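PDB 2PKH: histidine utilization repressor from Pseudomonas syringae pv. tomato, which probably represses the histidine utilization (hut) operon in the absence of inducer by binding the hutP region, and is represented here by its C-terminal UTRA domain. Local coordinates for the interface of chains A and B. Numbering follows the deposited sequence. Chains: chain A/B, Histidine utilization repressor.

Contact 1: the interface of chains A and B. Residues chain A 115, 140-142; chain B 92-94.
A:Leu142 and B:Val93 pair their backbones where the C-terminal strand of one UTRA domain, the effector-binding type of domain in this branch of the GntR family, adds antiparallel to strand 88-97 of its twin. A:Leu142 N donates to B:Val93 O at 2.8 Å, almost straight at 174°, and B:Val93 N returns a bond to A:Leu142 O at 2.7 Å. The two side chains lie side by side and point the same way, off one face of the joined sheet, with A:Leu142 CB 3.9 Å from B:Val93 CB. A:Leu115, on strand 114-123 of chain A, meets B:Val93 at about a right angle: its CD2 methyl reaches the valine carbonyl oxygen O at 3.6 Å, while A:Leu115 CD1 approaches B:Val93 CG1. On the opposite face A:Arg141 works through its aliphatic part. With CG set between backbone N and carbonyl carbon (chi1 50°), its chain runs out extended and slants across B:Val92, A:Arg141 CD touching B:Val92 CG1 at 3.6 Å. A:Arg141 CB packs on B:Glu94 CG at 3.6 Å. The charged ends do not meet: A:Arg141 NH1 and B:Glu94 OE2 stay 4.9 Å apart, so any attraction between them is probably weak.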
loop_
_atom_site.group_PDB
_atom_site.type_symbol
_atom_site.label_atom_id
_atom_site.label_comp_id
_atom_site.label_asym_id
_atom_site.label_seq_id
_atom_site.Cartn_x
_atom_site.Cartn_y
_atom_site.Cartn_z
ATOM N N LEU A 115 -2.862 -7.862 -18.398
ATOM C CA LEU A 115 -2.723 -7.537 -16.987
ATOM C C LEU A 115 -3.926 -7.982 -16.138
ATOM O O LEU A 115 -5.010 -7.431 -16.231
ATOM C CB LEU A 115 -2.510 -6.005 -16.810
ATOM C CG LEU A 115 -1.838 -5.471 -15.535
ATOM C CD1 LEU A 115 -0.397 -6.039 -15.357
ATOM C CD2 LEU A 115 -1.817 -4.007 -15.796
ATOM N N HIS A 140 -4.013 -0.944 -21.573
ATOM C CA HIS A 140 -4.195 -0.518 -20.208
ATOM C C HIS A 140 -2.873 -0.577 -19.497
ATOM O O HIS A 140 -2.099 -1.502 -19.706
ATOM C CB HIS A 140 -5.239 -1.364 -19.476
ATOM C CG HIS A 140 -5.591 -0.853 -18.107
ATOM N ND1 HIS A 140 -6.327 0.297 -17.904
ATOM C CD2 HIS A 140 -5.283 -1.320 -16.875
ATOM C CE1 HIS A 140 -6.451 0.519 -16.606
ATOM N NE2 HIS A 140 -5.848 -0.461 -15.961
ATOM N N ARG A 141 -2.602 0.417 -18.654
ATOM C CA ARG A 141 -1.481 0.288 -17.693
ATOM C C ARG A 141 -1.897 0.746 -16.304
ATOM O O ARG A 141 -2.818 1.541 -16.165
ATOM C CB ARG A 141 -0.242 1.083 -18.154
ATOM C CG ARG A 141 -0.462 2.502 -18.558
ATOM C CD ARG A 141 0.789 3.105 -19.112
ATOM N NE ARG A 141 0.610 4.529 -19.383
ATOM C CZ ARG A 141 0.482 5.063 -20.603
ATOM N NH1 ARG A 141 0.528 4.290 -21.685
ATOM N NH2 ARG A 141 0.309 6.380 -20.744
ATOM N N LEU A 142 -1.232 0.230 -15.284
ATOM C CA LEU A 142 -1.518 0.636 -13.913
ATOM C C LEU A 142 -0.479 1.716 -13.667
ATOM O O LEU A 142 0.691 1.501 -14.011
ATOM C CB LEU A 142 -1.232 -0.530 -12.981
ATOM C CG LEU A 142 -2.245 -1.498 -12.405
ATOM C CD1 LEU A 142 -1.586 -2.770 -11.916
ATOM C CD2 LEU A 142 -2.857 -0.857 -11.161
ATOM N N VAL B 92 4.680 2.295 -13.258
ATOM C CA VAL B 92 3.791 2.079 -14.339
ATOM C C VAL B 92 3.914 0.580 -14.564
ATOM O O VAL B 92 5.053 0.049 -14.694
ATOM C CB VAL B 92 4.231 2.873 -15.588
ATOM C CG1 VAL B 92 3.393 2.556 -16.710
ATOM C CG2 VAL B 92 4.095 4.439 -15.330
ATOM N N VAL B 93 2.786 -0.116 -14.538
ATOM C CA VAL B 93 2.825 -1.584 -14.625
ATOM C C VAL B 93 1.968 -2.008 -15.807
ATOM O O VAL B 93 0.807 -1.566 -15.893
ATOM C CB VAL B 93 2.263 -2.177 -13.355
ATOM C CG1 VAL B 93 2.319 -3.741 -13.391
ATOM C CG2 VAL B 93 2.985 -1.611 -12.144
ATOM N N GLU B 94 2.549 -2.884 -16.653
ATOM C CA GLU B 94 2.032 -3.325 -17.922
ATOM C C GLU B 94 2.305 -4.821 -18.066
ATOM O O GLU B 94 3.243 -5.341 -17.483
ATOM C CB GLU B 94 2.819 -2.588 -19.036
ATOM C CG GLU B 94 2.243 -1.227 -19.338
ATOM C CD GLU B 94 3.087 -0.432 -20.324
ATOM O OE1 GLU B 94 4.196 -0.024 -19.955
ATOM O OE2 GLU B 94 2.579 -0.170 -21.439
#

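Contact 2: the interface of chains A and B. Residues chain A 88-91, 120, 122; chain B 144-145.
CG of B:Arg145 points away from the backbone N (chi1 178°), and the chain continues extended to NE, carrying the guanidinium across strand 88-96 of chain A to A:Glu88 and A:Trp122. A:Glu88 also holds its CG away from the backbone N, which brings its carboxylate to the arginine from the strand start. B:Arg145 NE donates to A:Glu88 OE2 at 2.5 Å, a short salt bridge lying in the guanidinium plane but reaching the oxygen from well above the carboxylate plane; the two planes stand 65° apart. A:Trp122 offers its indole face to the same guanidinium, the planes 22° from parallel. B:Arg145 CZ sits 3.9 Å from the centroid of the A:Trp122 six-membered ring, and NH2 lies over the five-membered ring, a cation-pi stack. The indole is touched from its other side too: its CZ2 rim lies over the centre of the A:Arg120 guanidinium. A:Arg120 grips A:Glu90 side-on, NE to OE1 and NH2 to OE2, each at 3.0 Å, and so steadies the carboxylate whose OE2 meets a water at 2.6 Å. That water also meets B:Arg145 NH1, 3.1 Å away. Next along the strands, A:His91 N donates to B:Gly144 O at 2.7 Å. B:Gly144 N returns a bond to A:His91 O at 2.9 Å. The site thus fastens the C-terminal strand of one UTRA domain to the sheet of the other by backbone pairing and a held arginine.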
loop_
_atom_site.group_PDB
_atom_site.type_symbol
_atom_site.label_atom_id
_atom_site.label_comp_id
_atom_site.label_asym_id
_atom_site.label_seq_id
_atom_site.Cartn_x
_atom_site.Cartn_y
_atom_site.Cartn_z
ATOM N N GLU A 88 -11.416 -4.189 4.249
ATOM C CA GLU A 88 -10.102 -4.738 3.898
ATOM C C GLU A 88 -10.146 -5.328 2.471
ATOM O O GLU A 88 -11.142 -5.874 2.036
ATOM C CB GLU A 88 -9.722 -5.836 4.898
ATOM C CG GLU A 88 -8.513 -6.697 4.565
ATOM C CD GLU A 88 -8.141 -7.621 5.757
ATOM O OE1 GLU A 88 -9.033 -7.911 6.585
ATOM O OE2 GLU A 88 -6.963 -8.004 5.900
ATOM N N GLY A 89 -9.095 -5.094 1.728
ATOM C CA GLY A 89 -8.994 -5.555 0.349
ATOM C C GLY A 89 -7.604 -6.067 0.056
ATOM O O GLY A 89 -6.608 -5.677 0.710
ATOM N N GLU A 90 -7.535 -6.988 -0.906
ATOM C CA GLU A 90 -6.312 -7.648 -1.298
ATOM C C GLU A 90 -6.220 -7.465 -2.789
ATOM O O GLU A 90 -7.284 -7.423 -3.491
ATOM C CB GLU A 90 -6.417 -9.119 -0.991
ATOM C CG GLU A 90 -5.325 -9.974 -1.535
ATOM C CD GLU A 90 -5.582 -11.433 -1.186
ATOM O OE1 GLU A 90 -5.988 -12.175 -2.094
ATOM O OE2 GLU A 90 -5.405 -11.793 0.004
ATOM N N HIS A 91 -4.996 -7.307 -3.314
ATOM C CA HIS A 91 -4.817 -7.109 -4.788
ATOM C C HIS A 91 -3.670 -7.976 -5.171
ATOM O O HIS A 91 -2.664 -8.015 -4.449
ATOM C CB HIS A 91 -4.435 -5.633 -5.060
ATOM C CG HIS A 91 -5.371 -4.640 -4.423
ATOM N ND1 HIS A 91 -5.382 -4.383 -3.060
ATOM C CD2 HIS A 91 -6.335 -3.849 -4.959
ATOM C CE1 HIS A 91 -6.315 -3.482 -2.787
ATOM N NE2 HIS A 91 -6.918 -3.153 -3.923
ATOM N N ARG A 120 -9.877 -9.203 -3.771
ATOM C CA ARG A 120 -10.737 -9.877 -2.790
ATOM C C ARG A 120 -11.032 -8.779 -1.770
ATOM O O ARG A 120 -10.134 -7.974 -1.459
ATOM C CB ARG A 120 -9.943 -11.069 -2.161
ATOM C CG ARG A 120 -9.950 -12.354 -3.014
ATOM C CD ARG A 120 -9.829 -13.576 -2.095
ATOM N NE ARG A 120 -8.576 -13.565 -1.332
ATOM C CZ ARG A 120 -8.290 -14.315 -0.260
ATOM N NH1 ARG A 120 -9.138 -15.197 0.222
ATOM N NH2 ARG A 120 -7.123 -14.177 0.320
ATOM N N TRP A 122 -13.157 -7.946 2.100
ATOM C CA TRP A 122 -13.773 -8.465 3.264
ATOM C C TRP A 122 -14.630 -7.377 3.946
ATOM O O TRP A 122 -14.325 -6.167 3.871
ATOM C CB TRP A 122 -12.734 -8.877 4.289
ATOM C CG TRP A 122 -11.897 -10.074 3.948
ATOM C CD1 TRP A 122 -12.011 -11.352 4.457
ATOM C CD2 TRP A 122 -10.776 -10.100 3.046
ATOM N NE1 TRP A 122 -11.040 -12.168 3.903
ATOM C CE2 TRP A 122 -10.275 -11.428 3.031
ATOM C CE3 TRP A 122 -10.113 -9.108 2.299
ATOM C CZ2 TRP A 122 -9.159 -11.807 2.242
ATOM C CZ3 TRP A 122 -9.051 -9.465 1.494
ATOM C CH2 TRP A 122 -8.555 -10.821 1.476
ATOM N N GLY B 144 -0.702 -7.289 -2.390
ATOM C CA GLY B 144 -0.919 -6.541 -1.140
ATOM C C GLY B 144 -2.295 -6.744 -0.560
ATOM O O GLY B 144 -3.247 -7.013 -1.298
ATOM N N ARG B 145 -2.396 -6.585 0.755
ATOM C CA ARG B 145 -3.644 -6.648 1.465
ATOM C C ARG B 145 -3.553 -5.538 2.530
ATOM O O ARG B 145 -2.483 -5.353 3.150
ATOM C CB ARG B 145 -3.823 -8.048 2.100
ATOM C CG ARG B 145 -5.117 -8.182 2.926
ATOM C CD ARG B 145 -5.264 -9.636 3.306
ATOM N NE ARG B 145 -6.245 -9.860 4.353
ATOM C CZ ARG B 145 -6.717 -11.078 4.675
ATOM N NH1 ARG B 145 -6.304 -12.155 3.999
ATOM N NH2 ARG B 145 -7.593 -11.219 5.663
HETATM O O HOH W 1 -3.942 -12.518 2.049
#

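Contact 3: the interface of chains A and B. Residues chain A 91-94, 118; chain B 141-143.
A:Val93 and B:Leu142 exchange backbone bonds in an antiparallel bridge between strand 88-96 of one UTRA domain and the C-terminal strand 142-147 of the other. A:Val93 N donates to B:Leu142 O at 2.8 Å, and B:Leu142 N to A:Val93 O at 3.1 Å. Their side chains share one face of the sheet, A:Val93 CB lying 4.0 Å from B:Leu142 CB. The opposite face belongs to B:Arg141, which crosses both A:Val92 and A:Glu94 at a slant. A chi1 of 56° sets its CG over its own backbone, and the straight CG-to-NE run then carries the guanidinium over A:Val92. A:Val92 CG1 touches one face of that guanidinium, offset toward its rim, and comes within 3.6 Å of B:Arg141 CD. A:Glu94 faces NH1 in a salt bridge whose modelled length is too short to be trusted; the carboxylate and guanidinium planes are turned 47° apart. Farther out, B:Glu143 holds the arginine from its own chain, and the two carboxylates probably offset the nearness of A:Arg118, whose NH2 lies 4.2 Å from B:Arg141 NH2. On the chain A side, A:Arg118 from strand 114-123 lays its guanidinium face against A:Val92 CG2, backing the valine whose other methyl meets B:Arg141. The intrachain bond from B:Arg141 NE to B:Glu143 OE2 is 2.9 Å long and nearly straight at 171°, in the guanidinium plane but arriving above the carboxylate plane.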
loop_
_atom_site.group_PDB
_atom_site.type_symbol
_atom_site.label_atom_id
_atom_site.label_comp_id
_atom_site.label_asym_id
_atom_site.label_seq_id
_atom_site.Cartn_x
_atom_site.Cartn_y
_atom_site.Cartn_z
ATOM N N HIS A 91 -4.996 -7.307 -3.314
ATOM C CA HIS A 91 -4.817 -7.109 -4.788
ATOM C C HIS A 91 -3.670 -7.976 -5.171
ATOM O O HIS A 91 -2.664 -8.015 -4.449
ATOM C CB HIS A 91 -4.435 -5.633 -5.060
ATOM C CG HIS A 91 -5.371 -4.640 -4.423
ATOM N ND1 HIS A 91 -5.382 -4.383 -3.060
ATOM C CD2 HIS A 91 -6.335 -3.849 -4.959
ATOM C CE1 HIS A 91 -6.315 -3.482 -2.787
ATOM N NE2 HIS A 91 -6.918 -3.153 -3.923
ATOM N N VAL A 92 -3.765 -8.700 -6.280
ATOM C CA VAL A 92 -2.653 -9.476 -6.790
ATOM C C VAL A 92 -2.582 -9.033 -8.243
ATOM O O VAL A 92 -3.643 -9.053 -8.919
ATOM C CB VAL A 92 -2.920 -11.019 -6.766
ATOM C CG1 VAL A 92 -1.781 -11.753 -7.474
ATOM C CG2 VAL A 92 -3.069 -11.564 -5.287
ATOM N N VAL A 93 -1.404 -8.611 -8.705
ATOM C CA VAL A 93 -1.219 -8.133 -10.073
ATOM C C VAL A 93 -0.276 -9.127 -10.752
ATOM O O VAL A 93 0.880 -9.285 -10.345
ATOM C CB VAL A 93 -0.697 -6.621 -10.124
ATOM C CG1 VAL A 93 -0.506 -6.138 -11.615
ATOM C CG2 VAL A 93 -1.592 -5.647 -9.358
ATOM N N GLU A 94 -0.747 -9.813 -11.813
ATOM C CA GLU A 94 0.030 -10.758 -12.581
ATOM C C GLU A 94 -0.095 -10.455 -14.069
ATOM O O GLU A 94 -1.122 -9.958 -14.528
ATOM C CB GLU A 94 -0.462 -12.216 -12.447
ATOM C CG GLU A 94 0.080 -12.866 -11.266
ATOM C CD GLU A 94 -0.449 -14.232 -10.959
ATOM O OE1 GLU A 94 -0.276 -15.167 -11.731
ATOM O OE2 GLU A 94 -0.946 -14.387 -9.856
ATOM N N ARG A 118 -6.277 -9.439 -9.495
ATOM C CA ARG A 118 -7.187 -10.287 -8.779
ATOM C C ARG A 118 -7.441 -9.639 -7.419
ATOM O O ARG A 118 -6.471 -9.348 -6.650
ATOM C CB ARG A 118 -6.563 -11.651 -8.658
ATOM C CG ARG A 118 -7.411 -12.667 -8.042
ATOM C CD ARG A 118 -6.704 -13.950 -8.313
ATOM N NE ARG A 118 -5.644 -14.310 -7.373
ATOM C CZ ARG A 118 -5.601 -14.208 -6.034
ATOM N NH1 ARG A 118 -6.587 -13.671 -5.284
ATOM N NH2 ARG A 118 -4.493 -14.659 -5.404
ATOM N N ARG B 141 4.852 -11.716 -9.083
ATOM C CA ARG B 141 3.653 -10.853 -9.142
ATOM C C ARG B 141 3.660 -9.907 -7.972
ATOM O O ARG B 141 4.405 -10.129 -7.052
ATOM C CB ARG B 141 2.394 -11.723 -9.066
ATOM C CG ARG B 141 2.351 -12.598 -7.877
ATOM C CD ARG B 141 1.225 -13.661 -8.090
ATOM N NE ARG B 141 0.833 -14.330 -6.870
ATOM C CZ ARG B 141 -0.152 -15.238 -6.773
ATOM N NH1 ARG B 141 -0.868 -15.668 -7.836
ATOM N NH2 ARG B 141 -0.427 -15.747 -5.573
ATOM N N LEU B 142 2.797 -8.881 -8.004
ATOM C CA LEU B 142 2.713 -7.893 -6.956
ATOM C C LEU B 142 1.562 -8.317 -6.077
ATOM O O LEU B 142 0.508 -8.670 -6.603
ATOM C CB LEU B 142 2.425 -6.522 -7.575
ATOM C CG LEU B 142 3.407 -6.056 -8.659
ATOM C CD1 LEU B 142 3.014 -4.666 -9.194
ATOM C CD2 LEU B 142 4.837 -6.065 -8.086
ATOM N N GLU B 143 1.727 -8.310 -4.754
ATOM C CA GLU B 143 0.605 -8.705 -3.879
ATOM C C GLU B 143 0.518 -7.655 -2.778
ATOM O O GLU B 143 1.559 -7.177 -2.311
ATOM C CB GLU B 143 0.832 -10.103 -3.269
ATOM C CG GLU B 143 1.078 -11.262 -4.329
ATOM C CD GLU B 143 1.401 -12.661 -3.733
ATOM O OE1 GLU B 143 0.976 -12.937 -2.609
ATOM O OE2 GLU B 143 2.053 -13.493 -4.414
#

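Contacts 2 and 3 follow one another along the same pair of strands, 88-96 of chain A and 142-147 of chain B, with C-alpha centres about 10 Å apart and A:His91 in both. Contact 1 belongs to the reciprocal pairing; its C-alpha centre lies about 12 Å from that of contact 3 and about 19 Å from that of contact 2. Contacts 1 and 3 share positions 92-94 of one chain and 141-142 of the other, but differ in how the arginine meets the glutamate. Each domain gives its C-terminal strand and receives its partner's, a reciprocal strand addition consistent with a dimer, although the deposited assembly contains four copies.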